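MGS-M4 (Unidentified, PDB 4Q3M) is probably an aldo-keto reductase, a TIM-barrel oxidoreductase expected to interconvert carbonyl compounds and alcohols with a nicotinamide cofactor, its natural substrate unknown. Local coordinates at residues S3-L6 with N7-E11; D26-N29 with A30-A34; D172-K176 with N177-L181; T233-R236 with I237-F241. One frame throughout, in Å; residues are numbered along the deposited sequence.

Interaction 1: S3-L6 with N7-E11; sequences SVKL and NNNYE
Lys5 and Glu11 face each other as a non-hydrogen-bonded antiparallel pair in a short beta hairpin, whose loop is a type I turn from Leu6 to Asn9 followed by a G1 bulge at Asn9, which has positive phi. Such an N-terminal hairpin closes the bottom of the barrel in aldo-keto reductases. The CB of Lys5 leaves the ribbon on the same face as that of Glu11. Its CG then meets CG of Glu11, and CD comes nearer still, with Lys5 CD to Glu11 CG at 3.7 Å. A bend at the third torsion (chi3 -45°) turns the chain toward the loop and carries CE to 4.1 Å from Asn9 O. At the tip, Lys5 NZ makes a weak hydrogen bond of 3.4 Å to Asn9 O. Lys5 NZ stays 5.1 Å from Glu11 OE2, too far for a salt bridge, though the opposite charges may attract weakly; Glu11 contributes mainly the aliphatic packing of its CG. Beneath, Leu6 N donates to Tyr10 O at 3.0 Å and nearly straight, 168° at the hydrogen, while CG of Leu6 lies beside the same carbonyl oxygen. Around the loop, the amide of Asn8 reaches out to Tyr125 and the hydroxyl of Tyr10 bonds Asp101, anchoring the turn to the body of the domain. The carbonyl of Leu6 accepts Asn9 N, which sits above its plane, and also accepts a hydrogen bond from a water, 3.0 Å from Leu6 O, that donates a second, weak one to Asn9 OD1.

Interaction 2: D26-N29 with A30-A34; sequences DAYN and AVKAA
Tyr28 lies alongside Lys32, one helical turn further on, the two side chains pointing the same way. Each leaves the helix with CG opposite its own backbone N (chi1 170° for Tyr28, -177° for Lys32), and the bends in the lysine chain bring its end back to the phenol. There Lys32 CE approaches the ring obliquely, 3.8 Å from Tyr28 OH, and the ammonium makes a weak hydrogen bond, Lys32 NZ to Tyr28 OH at 3.4 Å. The same nitrogen has a second weak acceptor in Asp60 O, so the ammonium is probably held only loosely between two oxygens. Below this pair the backbone follows the alpha-helical i to i+4 pattern. Ala33 N to Asn29 O is short at 2.9 Å, whereas the bonds from Ala30 and Lys32 are weak. Val31 CG2 lies beside the carbonyl of Ala27. Helix 26-37 links strands 17-18 and 41-43 as the helix of a beta-alpha-beta unit of the barrel. On its flank Tyr28 and Val31 pack on Ala57 of helix 51-59, Val31 also touches Val54, and Ala34 meets Tyr39 in the loop leading to strand 41-43.

Interaction 3: D172-K176 with N177-L181; sequences DYCKK and NNIQL
Asn177, the first residue to leave helical geometry, folds its amide back over the ring of Tyr173. Asn177 ND2 sits 3.2 Å above one face of that ring, displaced toward its rim, with the ring and amide planes 38° apart. The same nitrogen donates to the backbone of the tyrosine, Asn177 ND2 to Tyr173 O at 2.8 Å and 167° at the hydrogen, with the acceptor lying in the amide plane. This fixes the rotation of the amide and gives a firm donor to a carbonyl near the helix end, where Asn177 N reaches it only weakly. The phenol ring is brought beneath the amide by a first torsion of 173°, and it also packs on Leu143 and Met144 of helix 140-149. A serine in place of Tyr173 would probably leave the Asn177 amide without the ring face it lies over and open a gap toward helix 140-149. Asn178 follows with positive phi, its N weakly bonded to Lys175 O. Ile179 N then closes on Cys174 O at 2.7 Å, and its CB packs 3.8 Å from Cys174 CB. Beyond Gln180, which turns away, Leu181 CD1 comes to 4.1 Å from Cys174 SG as the chain enters strand 180-184. The 6-to-1 bond of Ile179 and the left-handed Asn178 define a Schellman motif, ending helix 168-176 and redirecting the chain into the next parallel strand of the TIM barrel.

Interaction 4: T233-R236 with I237-F241; sequences TPER and IVQNF
From Thr233 onward, successive carbonyls bond the amides four residues ahead, forming the first turns of helix 234-241. Ile237 N to Thr233 O is 3.1 Å and lies in the carbonyl plane, as does the bond from Gln239 N to Glu235 O. Asn240 N to Arg236 O, at 2.8 Å, is tilted from that plane. Thr233 holds the N-cap position, though its side chain makes no capping bond. This helix follows barrel strand 226-227, and in aldo-keto reductases the loop before it and the helix itself, with the sequence pattern IPKS and then R-I-x-x-N, belong to the pocket for the adenosine end of NADP(H). Arg236 and Asn240 match the last two polar positions of that pattern, consistent with a similar role here; a sulfate, probably from the crystallisation liquor, lies about 6 Å from the Asn240 side chain and may mark such a pocket. The Gln239 side chain lies against two residues of the preceding turn. With CG opposite its carbonyl carbon (chi1 -65°) and an extended chain beyond, its CG passes beside Glu235 O. Gln239 NE2 comes to 3.6 Å from Glu235 CG, the amide and carboxylate planes 61° apart, while Gln239 OE1 meets Arg236 CG at 3.8 Å. An alanine here is likely to uncover the CG of Glu235 and of Arg236 and leave the Glu235 carboxylate freer to turn. Arg236 also packs against Ile192 and Leu196 of helix 192-196.

Along the chain the four contacts follow in series, and they fall into two touching pairs. Interactions 1 and 3 have centres 13 Å apart: Asn7 ND2 probably bonds Asn178 O at 3.1 Å, and Leu6 packs on Gln180, so the N-terminal hairpin is fastened to the turn between helix 168-176 and strand 180-184. Interactions 2 and 4, centres 11 Å apart, bring the first and last helices of the barrel proper together where Ala34 CB meets Ile237 CG2, near the closure of the ring between strands 17-18 and 226-227. Interactions 2 and 3 lie about 31 Å apart between centres, on opposite sides of the chain's centre, so the set spans the TIM barrel.

Interaction 1: S3-L6 with N7-E11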
loop_
_atom_site.group_PDB
_atom_site.type_symbol
_atom_site.label_atom_id
_atom_site.label_comp_id
_atom_site.label_asym_id
_atom_site.label_seq_id
_atom_site.Cartn_x
_atom_site.Cartn_y
_atom_site.Cartn_z
ATOM N N SER A 3 4.752 9.313 -27.977
ATOM C CA SER A 3 5.299 8.115 -27.354
ATOM C C SER A 3 6.521 8.397 -26.488
ATOM O O SER A 3 7.228 9.387 -26.681
ATOM C CB SER A 3 5.661 7.083 -28.425
ATOM O OG SER A 3 4.529 6.743 -29.207
ATOM N N VAL A 4 6.752 7.511 -25.526
ATOM C CA VAL A 4 7.952 7.548 -24.707
ATOM C C VAL A 4 8.876 6.421 -25.152
ATOM O O VAL A 4 8.433 5.470 -25.792
ATOM C CB VAL A 4 7.630 7.392 -23.208
ATOM C CG1 VAL A 4 6.652 8.467 -22.759
ATOM C CG2 VAL A 4 7.069 6.006 -22.924
ATOM N N LYS A 5 10.159 6.522 -24.827
ATOM C CA LYS A 5 11.076 5.431 -25.134
ATOM C C LYS A 5 11.622 4.768 -23.875
ATOM O O LYS A 5 12.180 5.417 -22.993
ATOM C CB LYS A 5 12.228 5.909 -26.021
ATOM C CG LYS A 5 11.830 6.926 -27.079
ATOM C CD LYS A 5 12.646 6.725 -28.347
ATOM C CE LYS A 5 14.121 6.529 -28.046
ATOM N NZ LYS A 5 14.793 5.754 -29.127
ATOM N N LEU A 6 11.433 3.455 -23.808
ATOM C CA LEU A 6 11.881 2.649 -22.682
ATOM C C LEU A 6 13.402 2.555 -22.693
ATOM O O LEU A 6 14.045 3.012 -23.637
ATOM C CB LEU A 6 11.241 1.261 -22.750
ATOM C CG LEU A 6 9.735 1.291 -23.042
ATOM C CD1 LEU A 6 9.157 -0.111 -23.102
ATOM C CD2 LEU A 6 8.987 2.135 -22.017
ATOM N N ASN A 7 13.979 1.956 -21.654
ATOM C CA ASN A 7 15.434 1.927 -21.503
ATOM C C ASN A 7 16.162 1.134 -22.592
ATOM O O ASN A 7 17.388 1.189 -22.691
ATOM C CB ASN A 7 15.809 1.381 -20.120
ATOM C CG ASN A 7 15.290 -0.029 -19.877
ATOM O OD1 ASN A 7 15.405 -0.910 -20.729
ATOM N ND2 ASN A 7 14.714 -0.245 -18.700
ATOM N N ASN A 8 15.407 0.398 -23.403
ATOM C CA ASN A 8 15.983 -0.344 -24.519
ATOM C C ASN A 8 15.695 0.343 -25.850
ATOM O O ASN A 8 15.739 -0.288 -26.907
ATOM C CB ASN A 8 15.452 -1.778 -24.541
ATOM C CG ASN A 8 13.972 -1.849 -24.863
ATOM O OD1 ASN A 8 13.220 -0.914 -24.593
ATOM N ND2 ASN A 8 13.547 -2.965 -25.443
ATOM N N ASN A 9 15.389 1.638 -25.772
ATOM C CA ASN A 9 15.110 2.485 -26.935
ATOM C C ASN A 9 13.854 2.080 -27.706
ATOM O O ASN A 9 13.633 2.545 -28.824
ATOM C CB ASN A 9 16.308 2.498 -27.891
ATOM C CG ASN A 9 17.601 2.882 -27.199
ATOM O OD1 ASN A 9 17.623 3.772 -26.350
ATOM N ND2 ASN A 9 18.686 2.207 -27.560
ATOM N N TYR A 10 13.029 1.225 -27.109
ATOM C CA TYR A 10 11.789 0.806 -27.752
ATOM C C TYR A 10 10.663 1.777 -27.414
ATOM O O TYR A 10 10.406 2.060 -26.244
ATOM C CB TYR A 10 11.413 -0.616 -27.332
ATOM C CG TYR A 10 10.391 -1.266 -28.238
ATOM C CD1 TYR A 10 10.770 -1.832 -29.449
ATOM C CD2 TYR A 10 9.048 -1.314 -27.884
ATOM C CE1 TYR A 10 9.842 -2.427 -30.282
ATOM C CE2 TYR A 10 8.112 -1.908 -28.712
ATOM C CZ TYR A 10 8.515 -2.462 -29.909
ATOM O OH TYR A 10 7.589 -3.055 -30.737
ATOM N N GLU A 11 9.996 2.286 -28.444
ATOM C CA GLU A 11 8.957 3.291 -28.257
ATOM C C GLU A 11 7.652 2.687 -27.751
ATOM O O GLU A 11 7.308 1.549 -28.073
ATOM C CB GLU A 11 8.707 4.051 -29.561
ATOM C CG GLU A 11 9.855 4.957 -29.971
ATOM C CD GLU A 11 9.562 5.732 -31.240
ATOM O OE1 GLU A 11 8.513 5.474 -31.867
ATOM O OE2 GLU A 11 10.380 6.602 -31.608
HETATM O O HOH W 1 16.243 5.014 -23.584
#

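Interaction 2: D26-N29 with A30-A34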
loop_
_atom_site.group_PDB
_atom_site.type_symbol
_atom_site.label_atom_id
_atom_site.label_comp_id
_atom_site.label_asym_id
_atom_site.label_seq_id
_atom_site.Cartn_x
_atom_site.Cartn_y
_atom_site.Cartn_z
ATOM N N ASP A 26 -17.757 -7.138 -26.439
ATOM C CA ASP A 26 -17.635 -5.807 -25.861
ATOM C C ASP A 26 -16.167 -5.403 -25.822
ATOM O O ASP A 26 -15.833 -4.226 -25.944
ATOM C CB ASP A 26 -18.247 -5.757 -24.461
ATOM C CG ASP A 26 -19.761 -5.844 -24.483
ATOM O OD1 ASP A 26 -20.419 -4.782 -24.541
ATOM O OD2 ASP A 26 -20.296 -6.972 -24.441
ATOM N N ALA A 27 -15.296 -6.393 -25.655
ATOM C CA ALA A 27 -13.858 -6.166 -25.711
ATOM C C ALA A 27 -13.414 -6.004 -27.158
ATOM O O ALA A 27 -12.544 -5.190 -27.463
ATOM C CB ALA A 27 -13.110 -7.308 -25.049
ATOM N N TYR A 28 -14.022 -6.787 -28.044
ATOM C CA TYR A 28 -13.725 -6.724 -29.470
ATOM C C TYR A 28 -14.082 -5.359 -30.051
ATOM O O TYR A 28 -13.270 -4.736 -30.737
ATOM C CB TYR A 28 -14.474 -7.827 -30.223
ATOM C CG TYR A 28 -14.427 -7.688 -31.729
ATOM C CD1 TYR A 28 -13.340 -8.155 -32.455
ATOM C CD2 TYR A 28 -15.472 -7.092 -32.424
ATOM C CE1 TYR A 28 -13.293 -8.029 -33.831
ATOM C CE2 TYR A 28 -15.433 -6.960 -33.800
ATOM C CZ TYR A 28 -14.342 -7.430 -34.498
ATOM O OH TYR A 28 -14.298 -7.302 -35.867
ATOM N N ASN A 29 -15.300 -4.906 -29.775
ATOM C CA ASN A 29 -15.779 -3.627 -30.286
ATOM C C ASN A 29 -14.962 -2.450 -29.767
ATOM O O ASN A 29 -14.651 -1.524 -30.515
ATOM C CB ASN A 29 -17.253 -3.426 -29.929
ATOM C CG ASN A 29 -18.171 -4.354 -30.700
ATOM O OD1 ASN A 29 -17.863 -4.764 -31.818
ATOM N ND2 ASN A 29 -19.310 -4.688 -30.104
ATOM N N ALA A 30 -14.619 -2.495 -28.484
ATOM C CA ALA A 30 -13.883 -1.412 -27.841
ATOM C C ALA A 30 -12.513 -1.198 -28.477
ATOM O O ALA A 30 -12.102 -0.061 -28.709
ATOM C CB ALA A 30 -13.735 -1.689 -26.352
ATOM N N VAL A 31 -11.815 -2.295 -28.757
ATOM C CA VAL A 31 -10.481 -2.232 -29.345
ATOM C C VAL A 31 -10.486 -1.513 -30.691
ATOM O O VAL A 31 -9.684 -0.608 -30.922
ATOM C CB VAL A 31 -9.876 -3.641 -29.526
ATOM C CG1 VAL A 31 -8.628 -3.583 -30.393
ATOM C CG2 VAL A 31 -9.558 -4.258 -28.173
ATOM N N LYS A 32 -11.400 -1.907 -31.573
ATOM C CA LYS A 32 -11.480 -1.303 -32.899
ATOM C C LYS A 32 -12.007 0.127 -32.838
ATOM O O LYS A 32 -11.529 1.000 -33.561
ATOM C CB LYS A 32 -12.359 -2.141 -33.824
ATOM C CG LYS A 32 -12.431 -1.600 -35.240
ATOM C CD LYS A 32 -11.912 -2.614 -36.239
ATOM C CE LYS A 32 -12.688 -3.913 -36.142
ATOM N NZ LYS A 32 -12.281 -4.869 -37.200
ATOM N N ALA A 33 -12.993 0.362 -31.975
ATOM C CA ALA A 33 -13.526 1.705 -31.772
ATOM C C ALA A 33 -12.420 2.639 -31.295
ATOM O O ALA A 33 -12.460 3.845 -31.537
ATOM C CB ALA A 33 -14.674 1.683 -30.776
ATOM N N ALA A 34 -11.432 2.062 -30.618
ATOM C CA ALA A 34 -10.261 2.803 -30.174
ATOM C C ALA A 34 -9.238 2.928 -31.300
ATOM O O ALA A 34 -8.708 4.010 -31.549
ATOM C CB ALA A 34 -9.637 2.127 -28.965
#

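Interaction 3: D172-K176 with N177-L181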
loop_
_atom_site.group_PDB
_atom_site.type_symbol
_atom_site.label_atom_id
_atom_site.label_comp_id
_atom_site.label_asym_id
_atom_site.label_seq_id
_atom_site.Cartn_x
_atom_site.Cartn_y
_atom_site.Cartn_z
ATOM N N ASP A 172 9.466 8.675 -8.708
ATOM C CA ASP A 172 10.839 9.159 -8.637
ATOM C C ASP A 172 11.832 8.005 -8.610
ATOM O O ASP A 172 12.868 8.059 -9.270
ATOM C CB ASP A 172 11.036 10.050 -7.408
ATOM C CG ASP A 172 10.450 11.436 -7.593
ATOM O OD1 ASP A 172 10.207 11.830 -8.754
ATOM O OD2 ASP A 172 10.240 12.134 -6.579
ATOM N N TYR A 173 11.512 6.962 -7.848
ATOM C CA TYR A 173 12.374 5.788 -7.776
ATOM C C TYR A 173 12.542 5.148 -9.149
ATOM O O TYR A 173 13.659 4.841 -9.567
ATOM C CB TYR A 173 11.826 4.754 -6.789
ATOM C CG TYR A 173 12.601 3.455 -6.823
ATOM C CD1 TYR A 173 13.783 3.310 -6.108
ATOM C CD2 TYR A 173 12.162 2.379 -7.584
ATOM C CE1 TYR A 173 14.500 2.129 -6.146
ATOM C CE2 TYR A 173 12.872 1.199 -7.631
ATOM C CZ TYR A 173 14.039 1.077 -6.909
ATOM O OH TYR A 173 14.744 -0.101 -6.957
ATOM N N CYS A 174 11.424 4.940 -9.839
ATOM C CA CYS A 174 11.441 4.331 -11.163
ATOM C C CYS A 174 12.268 5.156 -12.145
ATOM O O CYS A 174 13.074 4.610 -12.899
ATOM C CB CYS A 174 10.016 4.154 -11.690
ATOM S SG CYS A 174 9.032 2.924 -10.800
ATOM N N LYS A 175 12.069 6.470 -12.124
ATOM C CA LYS A 175 12.800 7.368 -13.013
ATOM C C LYS A 175 14.300 7.335 -12.738
ATOM O O LYS A 175 15.106 7.441 -13.662
ATOM C CB LYS A 175 12.275 8.801 -12.885
ATOM C CG LYS A 175 10.974 9.052 -13.629
ATOM C CD LYS A 175 10.658 10.538 -13.713
ATOM C CE LYS A 175 10.398 11.134 -12.339
ATOM N NZ LYS A 175 10.195 12.608 -12.406
ATOM N N LYS A 176 14.672 7.185 -11.471
ATOM C CA LYS A 176 16.079 7.085 -11.101
ATOM C C LYS A 176 16.679 5.773 -11.592
ATOM O O LYS A 176 17.878 5.691 -11.862
ATOM C CB LYS A 176 16.254 7.205 -9.585
ATOM C CG LYS A 176 15.999 8.599 -9.033
ATOM C CD LYS A 176 16.245 8.654 -7.533
ATOM C CE LYS A 176 15.999 10.052 -6.983
ATOM N NZ LYS A 176 16.268 10.131 -5.520
ATOM N N ASN A 177 15.839 4.749 -11.709
ATOM C CA ASN A 177 16.293 3.433 -12.142
ATOM C C ASN A 177 15.843 3.097 -13.561
ATOM O O ASN A 177 15.792 1.927 -13.943
ATOM C CB ASN A 177 15.805 2.361 -11.170
ATOM C CG ASN A 177 16.452 2.477 -9.805
ATOM O OD1 ASN A 177 17.510 1.898 -9.555
ATOM N ND2 ASN A 177 15.822 3.234 -8.914
ATOM N N ASN A 178 15.516 4.135 -14.327
ATOM C CA ASN A 178 15.169 4.005 -15.741
ATOM C C ASN A 178 14.005 3.052 -15.994
ATOM O O ASN A 178 14.020 2.274 -16.949
ATOM C CB ASN A 178 16.391 3.552 -16.540
ATOM C CG ASN A 178 17.648 4.300 -16.149
ATOM O OD1 ASN A 178 17.822 5.469 -16.492
ATOM N ND2 ASN A 178 18.535 3.628 -15.423
ATOM N N ILE A 179 12.999 3.119 -15.130
ATOM C CA ILE A 179 11.795 2.316 -15.288
ATOM C C ILE A 179 10.615 3.210 -15.650
ATOM O O ILE A 179 10.306 4.160 -14.931
ATOM C CB ILE A 179 11.467 1.526 -14.007
ATOM C CG1 ILE A 179 12.641 0.625 -13.620
ATOM C CG2 ILE A 179 10.197 0.709 -14.194
ATOM C CD1 ILE A 179 12.429 -0.135 -12.328
ATOM N N GLN A 180 9.965 2.912 -16.770
ATOM C CA GLN A 180 8.810 3.692 -17.193
ATOM C C GLN A 180 7.584 3.322 -16.375
ATOM O O GLN A 180 7.054 2.218 -16.499
ATOM C CB GLN A 180 8.527 3.485 -18.681
ATOM C CG GLN A 180 7.257 4.174 -19.162
ATOM C CD GLN A 180 7.336 5.685 -19.059
ATOM O OE1 GLN A 180 8.354 6.289 -19.398
ATOM N NE2 GLN A 180 6.261 6.304 -18.587
ATOM N N LEU A 181 7.135 4.247 -15.534
ATOM C CA LEU A 181 5.936 4.018 -14.744
ATOM C C LEU A 181 4.700 4.117 -15.628
ATOM O O LEU A 181 4.549 5.063 -16.402
ATOM C CB LEU A 181 5.845 5.015 -13.587
ATOM C CG LEU A 181 4.789 4.697 -12.526
ATOM C CD1 LEU A 181 5.380 4.806 -11.131
ATOM C CD2 LEU A 181 3.588 5.616 -12.671
#

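Interaction 4: T233-R236 with I237-F241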
loop_
_atom_site.group_PDB
_atom_site.type_symbol
_atom_site.label_atom_id
_atom_site.label_comp_id
_atom_site.label_asym_id
_atom_site.label_seq_id
_atom_site.Cartn_x
_atom_site.Cartn_y
_atom_site.Cartn_z
ATOM N N THR A 233 -17.314 2.066 -23.807
ATOM C CA THR A 233 -18.222 3.034 -24.409
ATOM C C THR A 233 -17.478 3.886 -25.432
ATOM O O THR A 233 -16.658 4.726 -25.060
ATOM C CB THR A 233 -18.861 3.947 -23.348
ATOM O OG1 THR A 233 -19.453 3.145 -22.318
ATOM C CG2 THR A 233 -19.926 4.832 -23.976
ATOM N N PRO A 234 -17.771 3.670 -26.725
ATOM C CA PRO A 234 -17.086 4.287 -27.870
ATOM C C PRO A 234 -16.881 5.795 -27.740
ATOM O O PRO A 234 -15.812 6.291 -28.100
ATOM C CB PRO A 234 -18.021 3.972 -29.039
ATOM C CG PRO A 234 -18.670 2.697 -28.649
ATOM C CD PRO A 234 -18.864 2.782 -27.160
ATOM N N GLU A 235 -17.884 6.507 -27.236
ATOM C CA GLU A 235 -17.787 7.955 -27.088
ATOM C C GLU A 235 -16.678 8.355 -26.121
ATOM O O GLU A 235 -15.826 9.180 -26.451
ATOM C CB GLU A 235 -19.118 8.542 -26.612
ATOM C CG GLU A 235 -18.992 9.951 -26.052
ATOM C CD GLU A 235 -20.182 10.825 -26.387
ATOM O OE1 GLU A 235 -21.330 10.361 -26.224
ATOM O OE2 GLU A 235 -19.969 11.980 -26.814
ATOM N N ARG A 236 -16.692 7.766 -24.929
ATOM C CA ARG A 236 -15.707 8.102 -23.909
ATOM C C ARG A 236 -14.310 7.644 -24.317
ATOM O O ARG A 236 -13.312 8.207 -23.871
ATOM C CB ARG A 236 -16.094 7.487 -22.562
ATOM C CG ARG A 236 -16.177 8.506 -21.438
ATOM C CD ARG A 236 -16.338 7.843 -20.082
ATOM N NE ARG A 236 -16.313 8.823 -19.000
ATOM C CZ ARG A 236 -16.257 8.512 -17.710
ATOM N NH1 ARG A 236 -16.216 7.241 -17.333
ATOM N NH2 ARG A 236 -16.238 9.472 -16.795
ATOM N N ILE A 237 -14.247 6.624 -25.167
ATOM C CA ILE A 237 -12.978 6.162 -25.714
ATOM C C ILE A 237 -12.345 7.259 -26.566
ATOM O O ILE A 237 -11.138 7.493 -26.504
ATOM C CB ILE A 237 -13.155 4.887 -26.564
ATOM C CG1 ILE A 237 -13.719 3.750 -25.710
ATOM C CG2 ILE A 237 -11.834 4.467 -27.182
ATOM C CD1 ILE A 237 -14.010 2.487 -26.490
ATOM N N VAL A 238 -13.176 7.936 -27.352
ATOM C CA VAL A 238 -12.722 9.044 -28.184
ATOM C C VAL A 238 -12.353 10.248 -27.322
ATOM O O VAL A 238 -11.347 10.916 -27.569
ATOM C CB VAL A 238 -13.798 9.455 -29.210
ATOM C CG1 VAL A 238 -13.326 10.641 -30.037
ATOM C CG2 VAL A 238 -14.145 8.279 -30.111
ATOM N N GLN A 239 -13.172 10.517 -26.308
ATOM C CA GLN A 239 -12.919 11.618 -25.386
ATOM C C GLN A 239 -11.606 11.417 -24.637
ATOM O O GLN A 239 -10.804 12.342 -24.515
ATOM C CB GLN A 239 -14.070 11.763 -24.389
ATOM C CG GLN A 239 -15.391 12.171 -25.015
ATOM C CD GLN A 239 -16.489 12.354 -23.985
ATOM O OE1 GLN A 239 -16.301 12.069 -22.802
ATOM N NE2 GLN A 239 -17.646 12.830 -24.433
ATOM N N ASN A 240 -11.391 10.200 -24.149
ATOM C CA ASN A 240 -10.174 9.869 -23.417
ATOM C C ASN A 240 -8.923 9.987 -24.281
ATOM O O ASN A 240 -7.811 10.084 -23.765
ATOM C CB ASN A 240 -10.271 8.456 -22.837
ATOM C CG ASN A 240 -11.230 8.372 -21.665
ATOM O OD1 ASN A 240 -12.007 9.293 -21.417
ATOM N ND2 ASN A 240 -11.181 7.262 -20.939
ATOM N N PHE A 241 -9.111 9.985 -25.598
ATOM C CA PHE A 241 -7.996 10.111 -26.527
ATOM C C PHE A 241 -7.763 11.564 -26.926
ATOM O O PHE A 241 -6.635 11.960 -27.219
ATOM C CB PHE A 241 -8.238 9.262 -27.774
ATOM C CG PHE A 241 -7.044 9.163 -28.679
ATOM C CD1 PHE A 241 -5.971 8.352 -28.345
ATOM C CD2 PHE A 241 -6.993 9.880 -29.863
ATOM C CE1 PHE A 241 -4.870 8.259 -29.174
ATOM C CE2 PHE A 241 -5.895 9.790 -30.697
ATOM C CZ PHE A 241 -4.831 8.978 -30.351
#